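Local structure of putative type VI secretion protein (6SJL) at residues 142-147 against 511-516; 215-220 against 233-238; 372-377 against 407-412; 377-382 against 401-406. The protein is a type VI secretion effector that probably hydrolyses membrane phospholipids in target cells through an alpha/beta-hydrolase catalytic domain. All coordinates share one frame; numbering follows the deposited sequence.

Contact 1: 142-147 against 511-516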
loop_
_atom_site.group_PDB
_atom_site.type_symbol
_atom_site.label_atom_id
_atom_site.label_comp_id
_atom_site.label_asym_id
_atom_site.label_seq_id
_atom_site.Cartn_x
_atom_site.Cartn_y
_atom_site.Cartn_z
ATOM N N ILE E 142 -23.537 8.118 16.225
ATOM C CA ILE E 142 -23.204 8.800 14.983
ATOM C C ILE E 142 -21.834 8.375 14.494
ATOM O O ILE E 142 -21.187 7.524 15.092
ATOM C CB ILE E 142 -23.255 10.324 15.147
ATOM C CG1 ILE E 142 -22.245 10.769 16.203
ATOM C CG2 ILE E 142 -24.653 10.777 15.497
ATOM C CD1 ILE E 142 -22.038 12.256 16.260
ATOM N N GLY E 143 -21.400 8.986 13.398
ATOM C CA GLY E 143 -20.099 8.706 12.833
ATOM C C GLY E 143 -20.046 7.444 12.006
ATOM O O GLY E 143 -20.716 7.332 10.978
ATOM N N MET E 144 -19.237 6.484 12.450
ATOM C CA MET E 144 -19.001 5.286 11.656
ATOM C C MET E 144 -20.285 4.505 11.432
ATOM O O MET E 144 -20.530 4.003 10.330
ATOM C CB MET E 144 -17.956 4.412 12.342
ATOM C CG MET E 144 -17.079 3.629 11.386
ATOM S SD MET E 144 -16.215 4.679 10.209
ATOM C CE MET E 144 -14.778 5.120 11.177
ATOM N N GLY E 145 -21.127 4.404 12.451
ATOM C CA GLY E 145 -22.324 3.609 12.322
ATOM C C GLY E 145 -23.582 4.436 12.237
ATOM O O GLY E 145 -24.629 4.026 12.735
ATOM N N LEU E 146 -23.499 5.593 11.594
ATOM C CA LEU E 146 -24.672 6.430 11.416
ATOM C C LEU E 146 -25.454 6.051 10.177
ATOM O O LEU E 146 -26.682 6.141 10.178
ATOM C CB LEU E 146 -24.265 7.898 11.349
ATOM C CG LEU E 146 -25.334 8.928 11.015
ATOM C CD1 LEU E 146 -26.353 9.007 12.122
ATOM C CD2 LEU E 146 -24.676 10.258 10.827
ATOM N N GLY E 147 -24.780 5.589 9.130
ATOM C CA GLY E 147 -25.499 5.015 8.014
ATOM C C GLY E 147 -26.259 3.770 8.399
ATOM O O GLY E 147 -27.348 3.520 7.883
ATOM N N ILE E 511 -22.733 11.075 4.405
ATOM C CA ILE E 511 -22.593 11.010 5.850
ATOM C C ILE E 511 -21.134 11.205 6.223
ATOM O O ILE E 511 -20.235 10.622 5.611
ATOM C CB ILE E 511 -23.128 9.670 6.374
ATOM C CG1 ILE E 511 -24.617 9.553 6.102
ATOM C CG2 ILE E 511 -22.850 9.520 7.831
ATOM C CD1 ILE E 511 -25.171 8.239 6.484
ATOM N N HIS E 512 -20.894 12.036 7.224
ATOM C CA HIS E 512 -19.560 12.231 7.775
ATOM C C HIS E 512 -19.228 11.032 8.639
ATOM O O HIS E 512 -19.672 10.937 9.780
ATOM C CB HIS E 512 -19.496 13.513 8.585
ATOM C CG HIS E 512 -19.448 14.743 7.751
ATOM N ND1 HIS E 512 -19.717 15.989 8.260
ATOM C CD2 HIS E 512 -19.173 14.921 6.442
ATOM C CE1 HIS E 512 -19.596 16.885 7.304
ATOM N NE2 HIS E 512 -19.271 16.262 6.189
ATOM N N ARG E 513 -18.435 10.115 8.099
ATOM C CA ARG E 513 -18.155 8.860 8.770
ATOM C C ARG E 513 -17.103 8.984 9.853
ATOM O O ARG E 513 -16.883 8.017 10.580
ATOM C CB ARG E 513 -17.728 7.817 7.746
ATOM C CG ARG E 513 -18.741 7.618 6.642
ATOM C CD ARG E 513 -18.447 6.396 5.813
ATOM N NE ARG E 513 -17.235 6.565 5.026
ATOM C CZ ARG E 513 -16.133 5.851 5.198
ATOM N NH1 ARG E 513 -16.094 4.908 6.123
ATOM N NH2 ARG E 513 -15.075 6.076 4.440
ATOM N N PHE E 514 -16.458 10.133 9.994
ATOM C CA PHE E 514 -15.397 10.307 10.976
ATOM C C PHE E 514 -15.672 11.488 11.889
ATOM O O PHE E 514 -14.743 12.116 12.395
ATOM C CB PHE E 514 -14.041 10.483 10.300
ATOM C CG PHE E 514 -13.799 9.532 9.180
ATOM C CD1 PHE E 514 -13.597 9.995 7.906
ATOM C CD2 PHE E 514 -13.766 8.180 9.401
ATOM C CE1 PHE E 514 -13.376 9.138 6.889
ATOM C CE2 PHE E 514 -13.546 7.322 8.370
ATOM C CZ PHE E 514 -13.351 7.806 7.119
ATOM N N GLY E 515 -16.938 11.805 12.104
ATOM C CA GLY E 515 -17.297 12.943 12.903
ATOM C C GLY E 515 -17.491 14.169 12.046
ATOM O O GLY E 515 -17.014 14.244 10.912
ATOM N N PRO E 516 -18.186 15.164 12.583
ATOM C CA PRO E 516 -18.542 16.336 11.779
ATOM C C PRO E 516 -17.319 17.129 11.351
ATOM O O PRO E 516 -16.446 17.443 12.157
ATOM C CB PRO E 516 -19.438 17.142 12.719
ATOM C CG PRO E 516 -19.107 16.661 14.061
ATOM C CD PRO E 516 -18.760 15.232 13.932
#
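Gly143 and Arg513 bring the two backbones together, with 4.5 Å between Gly143 CA and Arg513 CA. Residues 512-515 form a type I beta turn, and the carbonyl of Arg513 in that turn faces the Gly143-Met144 peptide. Arg513 O lies 3.5 Å from Gly143 C. It also approaches Met144 N, but the angle is too poor for a hydrogen bond. No hydrogen bond joins the two segments. Gly143 has a positive phi of 80°, and two residues later Gly145 stands at the N-cap of helix 146-154. The contact thus sets the start of a helix against a loop between two short strands, 509-511 and 521-523.

The Met144 side chain bends at chi2 (57°) and chi3 (85°), which turns its end back over the turn. SD comes to 3.4 Å from Arg513 O. CE reaches the edge of the Phe514 ring, near the ring plane, 3.7 Å from Phe514 CD2. This is a Met-aromatic contact, with SD oblique to the ring. Farther along, at the start of the helix, the Leu146 side chain slants across Ile511, and Leu146 CD2 meets Ile511 CG2 at 3.6 Å. Ile511 CD1 rests on Gly147 CA, also at 3.6 Å. Arg513 NH2 makes a weak hydrogen bond to Gln605 O of another chain, and Phe514 packs on Asp607 of that chain.

Contact 2: 215-220 against 233-238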
loop_
_atom_site.group_PDB
_atom_site.type_symbol
_atom_site.label_atom_id
_atom_site.label_comp_id
_atom_site.label_asym_id
_atom_site.label_seq_id
_atom_site.Cartn_x
_atom_site.Cartn_y
_atom_site.Cartn_z
ATOM N N PRO E 215 -44.530 -17.832 10.525
ATOM C CA PRO E 215 -44.060 -18.729 11.588
ATOM C C PRO E 215 -43.434 -18.016 12.766
ATOM O O PRO E 215 -43.348 -18.609 13.846
ATOM C CB PRO E 215 -43.035 -19.609 10.868
ATOM C CG PRO E 215 -43.417 -19.534 9.447
ATOM C CD PRO E 215 -43.942 -18.170 9.222
ATOM N N ALA E 216 -42.974 -16.777 12.598
ATOM C CA ALA E 216 -42.401 -16.055 13.726
ATOM C C ALA E 216 -43.459 -15.708 14.757
ATOM O O ALA E 216 -43.178 -15.730 15.959
ATOM C CB ALA E 216 -41.698 -14.796 13.236
ATOM N N ILE E 217 -44.677 -15.404 14.316
ATOM C CA ILE E 217 -45.748 -15.108 15.257
ATOM C C ILE E 217 -46.130 -16.354 16.027
ATOM O O ILE E 217 -46.400 -16.296 17.229
ATOM C CB ILE E 217 -46.958 -14.512 14.528
ATOM C CG1 ILE E 217 -46.491 -13.565 13.433
ATOM C CG2 ILE E 217 -47.863 -13.798 15.504
ATOM C CD1 ILE E 217 -47.598 -13.000 12.642
ATOM N N ALA E 218 -46.170 -17.501 15.349
ATOM C CA ALA E 218 -46.445 -18.749 16.046
ATOM C C ALA E 218 -45.359 -19.053 17.061
ATOM O O ALA E 218 -45.649 -19.460 18.187
ATOM C CB ALA E 218 -46.576 -19.890 15.048
ATOM N N ARG E 219 -44.098 -18.854 16.680
ATOM C CA ARG E 219 -43.006 -19.045 17.625
ATOM C C ARG E 219 -43.142 -18.119 18.819
ATOM O O ARG E 219 -42.850 -18.511 19.951
ATOM C CB ARG E 219 -41.669 -18.806 16.936
ATOM C CG ARG E 219 -41.039 -20.026 16.338
ATOM C CD ARG E 219 -39.749 -19.646 15.665
ATOM N NE ARG E 219 -39.914 -19.591 14.221
ATOM C CZ ARG E 219 -39.470 -18.601 13.461
ATOM N NH1 ARG E 219 -38.835 -17.580 14.014
ATOM N NH2 ARG E 219 -39.668 -18.629 12.153
ATOM N N ALA E 220 -43.585 -16.885 18.587
ATOM C CA ALA E 220 -43.731 -15.932 19.678
ATOM C C ALA E 220 -44.849 -16.342 20.622
ATOM O O ALA E 220 -44.675 -16.327 21.848
ATOM C CB ALA E 220 -43.987 -14.542 19.112
ATOM N N LYS E 233 -55.673 -20.589 14.604
ATOM C CA LYS E 233 -54.555 -20.421 13.704
ATOM C C LYS E 233 -53.293 -20.253 14.537
ATOM O O LYS E 233 -53.317 -19.542 15.548
ATOM C CB LYS E 233 -54.773 -19.234 12.781
ATOM C CG LYS E 233 -55.953 -19.423 11.871
ATOM C CD LYS E 233 -56.069 -18.296 10.890
ATOM C CE LYS E 233 -57.284 -18.456 10.012
ATOM N NZ LYS E 233 -58.531 -18.370 10.812
ATOM N N PRO E 234 -52.199 -20.926 14.188
ATOM C CA PRO E 234 -51.019 -20.904 15.063
ATOM C C PRO E 234 -50.407 -19.526 15.221
ATOM O O PRO E 234 -49.791 -19.247 16.254
ATOM C CB PRO E 234 -50.059 -21.874 14.366
ATOM C CG PRO E 234 -50.498 -21.881 12.953
ATOM C CD PRO E 234 -51.971 -21.709 12.965
ATOM N N SER E 235 -50.541 -18.663 14.217
ATOM C CA SER E 235 -50.037 -17.301 14.274
ATOM C C SER E 235 -51.136 -16.278 14.495
ATOM O O SER E 235 -50.876 -15.081 14.377
ATOM C CB SER E 235 -49.267 -16.964 13.001
ATOM O OG SER E 235 -48.059 -17.692 12.935
ATOM N N GLY E 236 -52.346 -16.713 14.786
ATOM C CA GLY E 236 -53.387 -15.824 15.230
ATOM C C GLY E 236 -54.267 -15.303 14.123
ATOM O O GLY E 236 -54.175 -15.672 12.953
ATOM N N GLU E 237 -55.147 -14.397 14.531
ATOM C CA GLU E 237 -56.061 -13.681 13.661
ATOM C C GLU E 237 -56.142 -12.242 14.151
ATOM O O GLU E 237 -55.912 -11.967 15.327
ATOM C CB GLU E 237 -57.441 -14.345 13.660
ATOM C CG GLU E 237 -58.437 -13.719 12.721
ATOM C CD GLU E 237 -59.758 -14.443 12.710
ATOM O OE1 GLU E 237 -59.889 -15.446 13.435
ATOM O OE2 GLU E 237 -60.674 -14.008 11.984
ATOM N N VAL E 238 -56.439 -11.318 13.247
ATOM C CA VAL E 238 -56.547 -9.905 13.590
ATOM C C VAL E 238 -58.019 -9.538 13.665
ATOM O O VAL E 238 -58.763 -9.726 12.699
ATOM C CB VAL E 238 -55.806 -9.023 12.579
ATOM C CG1 VAL E 238 -55.933 -7.585 12.968
ATOM C CG2 VAL E 238 -54.359 -9.415 12.526
#
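Ala218 and Ser235 meet inside a beta-alpha-beta crossover. Parallel neighbours 184-195 and 237-243 are joined by helices 199-211 and 215-225, and the contact sets the first turn of the second helix against the loop that leads into strand 237-243. That loop makes a type I beta turn from Lys233 to Gly236. Ala218 CA and Ser235 CA are 4.3 Å apart.

Ser235 inserts its side chain against the helix. A chi1 of -69° sets OG beside the backbone N of Ser235 and opposite its carbonyl carbon. OG then lies 3.4 Å from Ala218 CB and 3.1 Å from Ala218 N. Its hydrogen bond goes to Asp214 O, just before the helix. Ser235 CB touches the branched Ile217 CB at 3.7 Å, while Ile217 CG2 sits 3.5 Å from Ser235 O.

The turn also presents Pro234 O to the helix backbone. Ala218 CA makes a CA-H...O contact with it at 3.4 Å, and Tyr230 OH hydrogen-bonds to the same oxygen. Ala218 CB and Pro234 CB add a looser apolar touch at 4.1 Å. Behind these atoms, Ile217 packs on Val210 of helix 199-211, Met165 of helix 156-177 and Phe191 of strand 184-195. Such right-handed crossovers between parallel strands are typical of the alpha/beta-hydrolase fold, consistent with the family of this protein.

Contact 3: 372-377 against 407-412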
loop_
_atom_site.group_PDB
_atom_site.type_symbol
_atom_site.label_atom_id
_atom_site.label_comp_id
_atom_site.label_asym_id
_atom_site.label_seq_id
_atom_site.Cartn_x
_atom_site.Cartn_y
_atom_site.Cartn_z
ATOM N N LEU E 372 -55.341 29.809 9.106
ATOM C CA LEU E 372 -54.833 31.170 9.000
ATOM C C LEU E 372 -55.638 32.175 9.813
ATOM O O LEU E 372 -55.039 33.073 10.413
ATOM C CB LEU E 372 -54.793 31.604 7.538
ATOM C CG LEU E 372 -53.858 30.796 6.653
ATOM C CD1 LEU E 372 -53.834 31.392 5.284
ATOM C CD2 LEU E 372 -52.473 30.759 7.234
ATOM N N PRO E 373 -56.975 32.096 9.851
ATOM C CA PRO E 373 -57.736 33.071 10.644
ATOM C C PRO E 373 -57.351 33.129 12.101
ATOM O O PRO E 373 -57.731 34.088 12.776
ATOM C CB PRO E 373 -59.177 32.589 10.482
ATOM C CG PRO E 373 -59.190 31.964 9.189
ATOM C CD PRO E 373 -57.885 31.286 9.028
ATOM N N HIS E 374 -56.609 32.157 12.607
ATOM C CA HIS E 374 -56.295 32.074 14.019
ATOM C C HIS E 374 -54.888 32.534 14.340
ATOM O O HIS E 374 -54.469 32.440 15.495
ATOM C CB HIS E 374 -56.511 30.644 14.508
ATOM C CG HIS E 374 -57.901 30.146 14.285
ATOM N ND1 HIS E 374 -58.974 30.590 15.023
ATOM C CD2 HIS E 374 -58.396 29.252 13.402
ATOM C CE1 HIS E 374 -60.071 29.986 14.605
ATOM N NE2 HIS E 374 -59.747 29.169 13.623
ATOM N N GLY E 375 -54.157 33.038 13.356
ATOM C CA GLY E 375 -52.847 33.593 13.595
ATOM C C GLY E 375 -52.574 34.786 12.711
ATOM O O GLY E 375 -53.466 35.251 12.002
ATOM N N LYS E 376 -51.347 35.291 12.744
ATOM C CA LYS E 376 -50.941 36.437 11.943
ATOM C C LYS E 376 -50.169 35.945 10.730
ATOM O O LYS E 376 -49.073 35.407 10.875
ATOM C CB LYS E 376 -50.065 37.384 12.758
ATOM C CG LYS E 376 -50.655 37.809 14.066
ATOM C CD LYS E 376 -49.683 38.682 14.830
ATOM C CE LYS E 376 -49.081 37.937 16.006
ATOM N NZ LYS E 376 -48.131 38.787 16.771
ATOM N N LEU E 377 -50.723 36.145 9.546
ATOM C CA LEU E 377 -50.045 35.793 8.307
ATOM C C LEU E 377 -49.403 37.054 7.747
ATOM O O LEU E 377 -50.092 37.947 7.251
ATOM C CB LEU E 377 -51.007 35.166 7.307
ATOM C CG LEU E 377 -50.286 34.656 6.074
ATOM C CD1 LEU E 377 -49.440 33.493 6.460
ATOM C CD2 LEU E 377 -51.265 34.254 5.022
ATOM N N PHE E 407 -46.016 33.051 9.635
ATOM C CA PHE E 407 -47.272 32.757 10.309
ATOM C C PHE E 407 -46.978 32.628 11.792
ATOM O O PHE E 407 -46.285 31.700 12.205
ATOM C CB PHE E 407 -47.907 31.486 9.763
ATOM C CG PHE E 407 -49.217 31.160 10.383
ATOM C CD1 PHE E 407 -50.326 31.929 10.126
ATOM C CD2 PHE E 407 -49.345 30.082 11.231
ATOM C CE1 PHE E 407 -51.523 31.636 10.698
ATOM C CE2 PHE E 407 -50.550 29.789 11.800
ATOM C CZ PHE E 407 -51.638 30.566 11.532
ATOM N N GLU E 408 -47.469 33.567 12.588
ATOM C CA GLU E 408 -47.386 33.479 14.036
ATOM C C GLU E 408 -48.707 32.952 14.566
ATOM O O GLU E 408 -49.770 33.409 14.148
ATOM C CB GLU E 408 -47.098 34.831 14.682
ATOM C CG GLU E 408 -45.770 35.479 14.371
ATOM C CD GLU E 408 -45.834 36.416 13.178
ATOM O OE1 GLU E 408 -46.889 36.506 12.523
ATOM O OE2 GLU E 408 -44.834 37.111 12.925
ATOM N N ARG E 409 -48.639 31.997 15.481
ATOM C CA ARG E 409 -49.824 31.545 16.196
ATOM C C ARG E 409 -49.375 30.983 17.526
ATOM O O ARG E 409 -48.645 29.994 17.565
ATOM C CB ARG E 409 -50.600 30.498 15.410
ATOM C CG ARG E 409 -51.882 30.126 16.082
ATOM C CD ARG E 409 -52.861 29.490 15.146
ATOM N NE ARG E 409 -52.410 28.201 14.656
ATOM C CZ ARG E 409 -53.222 27.200 14.356
ATOM N NH1 ARG E 409 -54.525 27.331 14.506
ATOM N NH2 ARG E 409 -52.727 26.068 13.913
ATOM N N MET E 410 -49.802 31.602 18.608
ATOM C CA MET E 410 -49.339 31.224 19.927
ATOM C C MET E 410 -50.343 30.301 20.598
ATOM O O MET E 410 -51.551 30.405 20.380
ATOM C CB MET E 410 -49.114 32.463 20.790
ATOM C CG MET E 410 -47.852 33.213 20.470
ATOM S SD MET E 410 -46.448 32.520 21.341
ATOM C CE MET E 410 -47.018 32.659 23.028
ATOM N N ALA E 411 -49.819 29.385 21.409
ATOM C CA ALA E 411 -50.631 28.546 22.281
ATOM C C ALA E 411 -51.708 27.812 21.490
ATOM O O ALA E 411 -52.902 28.058 21.642
ATOM C CB ALA E 411 -51.254 29.379 23.399
ATOM N N VAL E 412 -51.267 26.916 20.617
ATOM C CA VAL E 412 -52.215 26.112 19.860
ATOM C C VAL E 412 -52.657 24.969 20.760
ATOM O O VAL E 412 -51.817 24.240 21.302
ATOM C CB VAL E 412 -51.620 25.605 18.540
ATOM C CG1 VAL E 412 -52.715 25.103 17.655
ATOM C CG2 VAL E 412 -50.870 26.702 17.858
#
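Phe407 carries the apolar side of this contact with Leu372, Gly375 and Leu377. With chi1 at -178°, its CG lies opposite the backbone N and the ring is swung across toward segment 372-377. CB comes first, 4.2 Å from Leu377 CD1. Farther out, CD1 of Phe407 lies 3.8 Å from Lys376 O. CE1 meets two partners, Leu372 CD2 and Gly375 CA, each at 3.7 Å. At the tip, CZ is 3.9 Å from Gly375 CA. These groups approach the ring obliquely. Gly375, in the loop just before the strand, has no side chain, so its backbone can lie against the ring.

The backbones pair as antiparallel strands. Lys376 and Glu408 form a hydrogen-bonded pair: Lys376 N to Glu408 O is 2.8 Å and Glu408 N to Lys376 O is 3.0 Å. Leu377 and Phe407 form the next, non-hydrogen-bonded pair.

Arg409 lays its CD 3.4 Å from His374 O. Its NE makes a salt bridge with Glu328 and NH1 a hydrogen bond to Gly483 O. His374 NE2 is bonded to Tyr480 O. The chemistry implies a sheet end where one phenyl ring packs on aliphatic groups and two backbone bonds join the strands, with Arg409's buried charge probably balanced by Glu328.

Contact 4: 377-382 against 401-406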
loop_
_atom_site.group_PDB
_atom_site.type_symbol
_atom_site.label_atom_id
_atom_site.label_comp_id
_atom_site.label_asym_id
_atom_site.label_seq_id
_atom_site.Cartn_x
_atom_site.Cartn_y
_atom_site.Cartn_z
ATOM N N LEU E 377 -50.723 36.145 9.546
ATOM C CA LEU E 377 -50.045 35.793 8.307
ATOM C C LEU E 377 -49.403 37.054 7.747
ATOM O O LEU E 377 -50.092 37.947 7.251
ATOM C CB LEU E 377 -51.007 35.166 7.307
ATOM C CG LEU E 377 -50.286 34.656 6.074
ATOM C CD1 LEU E 377 -49.440 33.493 6.460
ATOM C CD2 LEU E 377 -51.265 34.254 5.022
ATOM N N THR E 378 -48.082 37.105 7.810
ATOM C CA THR E 378 -47.300 38.300 7.565
ATOM C C THR E 378 -46.242 37.989 6.518
ATOM O O THR E 378 -45.813 36.847 6.374
ATOM C CB THR E 378 -46.656 38.766 8.883
ATOM O OG1 THR E 378 -47.674 39.240 9.766
ATOM C CG2 THR E 378 -45.652 39.860 8.682
ATOM N N THR E 379 -45.823 39.007 5.778
ATOM C CA THR E 379 -44.624 38.934 4.948
ATOM C C THR E 379 -43.514 39.632 5.713
ATOM O O THR E 379 -43.522 40.853 5.856
ATOM C CB THR E 379 -44.824 39.569 3.580
ATOM O OG1 THR E 379 -45.772 38.805 2.833
ATOM C CG2 THR E 379 -43.529 39.596 2.829
ATOM N N LYS E 380 -42.578 38.850 6.230
ATOM C CA LYS E 380 -41.431 39.388 6.935
ATOM C C LYS E 380 -40.379 39.844 5.940
ATOM O O LYS E 380 -40.190 39.222 4.897
ATOM C CB LYS E 380 -40.833 38.328 7.851
ATOM C CG LYS E 380 -41.672 37.947 9.029
ATOM C CD LYS E 380 -41.859 39.084 9.981
ATOM C CE LYS E 380 -42.535 38.614 11.239
ATOM N NZ LYS E 380 -43.013 39.749 12.054
ATOM N N ILE E 381 -39.691 40.934 6.262
ATOM C CA ILE E 381 -38.562 41.403 5.471
ATOM C C ILE E 381 -37.331 41.443 6.355
ATOM O O ILE E 381 -37.407 41.805 7.531
ATOM C CB ILE E 381 -38.798 42.786 4.842
ATOM C CG1 ILE E 381 -40.210 42.917 4.308
ATOM C CG2 ILE E 381 -37.857 43.000 3.702
ATOM C CD1 ILE E 381 -40.510 44.311 3.876
ATOM N N ARG E 382 -36.201 41.074 5.781
ATOM C CA ARG E 382 -34.904 41.165 6.421
ATOM C C ARG E 382 -34.006 41.969 5.502
ATOM O O ARG E 382 -34.130 41.872 4.282
ATOM C CB ARG E 382 -34.320 39.783 6.655
ATOM C CG ARG E 382 -33.045 39.748 7.427
ATOM C CD ARG E 382 -32.550 38.340 7.484
ATOM N NE ARG E 382 -31.392 38.192 8.345
ATOM C CZ ARG E 382 -30.184 37.871 7.911
ATOM N NH1 ARG E 382 -29.980 37.673 6.622
ATOM N NH2 ARG E 382 -29.187 37.748 8.767
ATOM N N VAL E 401 -31.587 41.838 0.968
ATOM C CA VAL E 401 -32.978 41.838 1.387
ATOM C C VAL E 401 -33.535 40.438 1.220
ATOM O O VAL E 401 -33.581 39.911 0.108
ATOM C CB VAL E 401 -33.806 42.847 0.587
ATOM C CG1 VAL E 401 -35.254 42.768 1.006
ATOM C CG2 VAL E 401 -33.281 44.216 0.827
ATOM N N GLY E 402 -33.968 39.845 2.317
ATOM C CA GLY E 402 -34.694 38.587 2.281
ATOM C C GLY E 402 -36.111 38.790 2.774
ATOM O O GLY E 402 -36.337 39.525 3.729
ATOM N N ALA E 403 -37.057 38.130 2.118
ATOM C CA ALA E 403 -38.451 38.220 2.515
ATOM C C ALA E 403 -39.137 36.875 2.357
ATOM O O ALA E 403 -38.989 36.210 1.332
ATOM C CB ALA E 403 -39.192 39.271 1.700
ATOM N N ALA E 404 -39.907 36.493 3.370
ATOM C CA ALA E 404 -40.704 35.280 3.330
ATOM C C ALA E 404 -42.049 35.562 3.970
ATOM O O ALA E 404 -42.243 36.581 4.627
ATOM C CB ALA E 404 -40.015 34.128 4.044
ATOM N N VAL E 405 -42.978 34.642 3.766
ATOM C CA VAL E 405 -44.285 34.702 4.401
ATOM C C VAL E 405 -44.176 34.033 5.760
ATOM O O VAL E 405 -43.703 32.900 5.863
ATOM C CB VAL E 405 -45.351 34.021 3.539
ATOM C CG1 VAL E 405 -46.710 34.324 4.074
ATOM C CG2 VAL E 405 -45.232 34.480 2.137
ATOM N N PHE E 406 -44.578 34.738 6.802
ATOM C CA PHE E 406 -44.524 34.221 8.154
ATOM C C PHE E 406 -45.923 33.956 8.673
ATOM O O PHE E 406 -46.897 34.544 8.209
ATOM C CB PHE E 406 -43.825 35.196 9.075
ATOM C CG PHE E 406 -43.133 34.552 10.214
ATOM C CD1 PHE E 406 -42.158 33.619 9.998
ATOM C CD2 PHE E 406 -43.436 34.903 11.497
ATOM C CE1 PHE E 406 -41.513 33.042 11.043
ATOM C CE2 PHE E 406 -42.802 34.323 12.539
ATOM C CZ PHE E 406 -41.835 33.398 12.315
#
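Thr378 and Phe406 form the first of three hydrogen-bonded pairs between these segments. Thr378 N donates to Phe406 O at 2.8 Å, nearly straight at 168°, and Phe406 N returns a bond to Thr378 O. The pairs Lys380-Ala404 and Arg382-Gly402 are each joined twice in the same way, though the bond from Lys380 N to Ala404 O is bent. Between these rungs are non-hydrogen-bonded pairs with CA-H...O contacts, such as Ile381 CA to Gly402 O at 3.4 Å.

The N-to-C directions of segments 377-382 and 401-406 differ by 158°, near antiparallel. They belong to a three-stranded antiparallel sheet in which strand 398-409 is central, with 328-341 on its other edge.

Apolar contacts differ by face. On the face of Thr379, Ile381, Ala403 and Val405, Ile381 CG2 and Val401 CG1 lie side by side at 3.8 Å. Helix 350-364 packs there, and its Glu356 bonds Thr379 OG1. On the other face Lys380 bends at chi2 (-65°), which turns its chain to slant across Phe406: CG is 3.5 Å from Phe406 CB, and CE is 3.8 Å from Phe406 CD2.

Charge lies beyond the pair, where the extended Arg382 side chain carries NE to a salt bridge with Glu84.

Contacts 3 and 4 are successive parts of one strand pairing, 376-386 with 398-409, and share Leu377. Their centres are 15 Å apart, and a long, weak ion pair from Glu408 to Lys380 spans them. Contact 4 is mostly regular ladder with buried residues on the central strand. Contact 3 has two backbone hydrogen bonds against six in contact 4, and Phe407 packs there on the loop before the strand. Contact 2 lies on the opposite side of the chain centre, beside the mixed, mainly parallel sheet of the probable hydrolase fold, and joins helix to loop without a clear hydrogen bond. Contact 1 also lacks one. All four are partly buried; contact 1 alone touches other chains of the assembly.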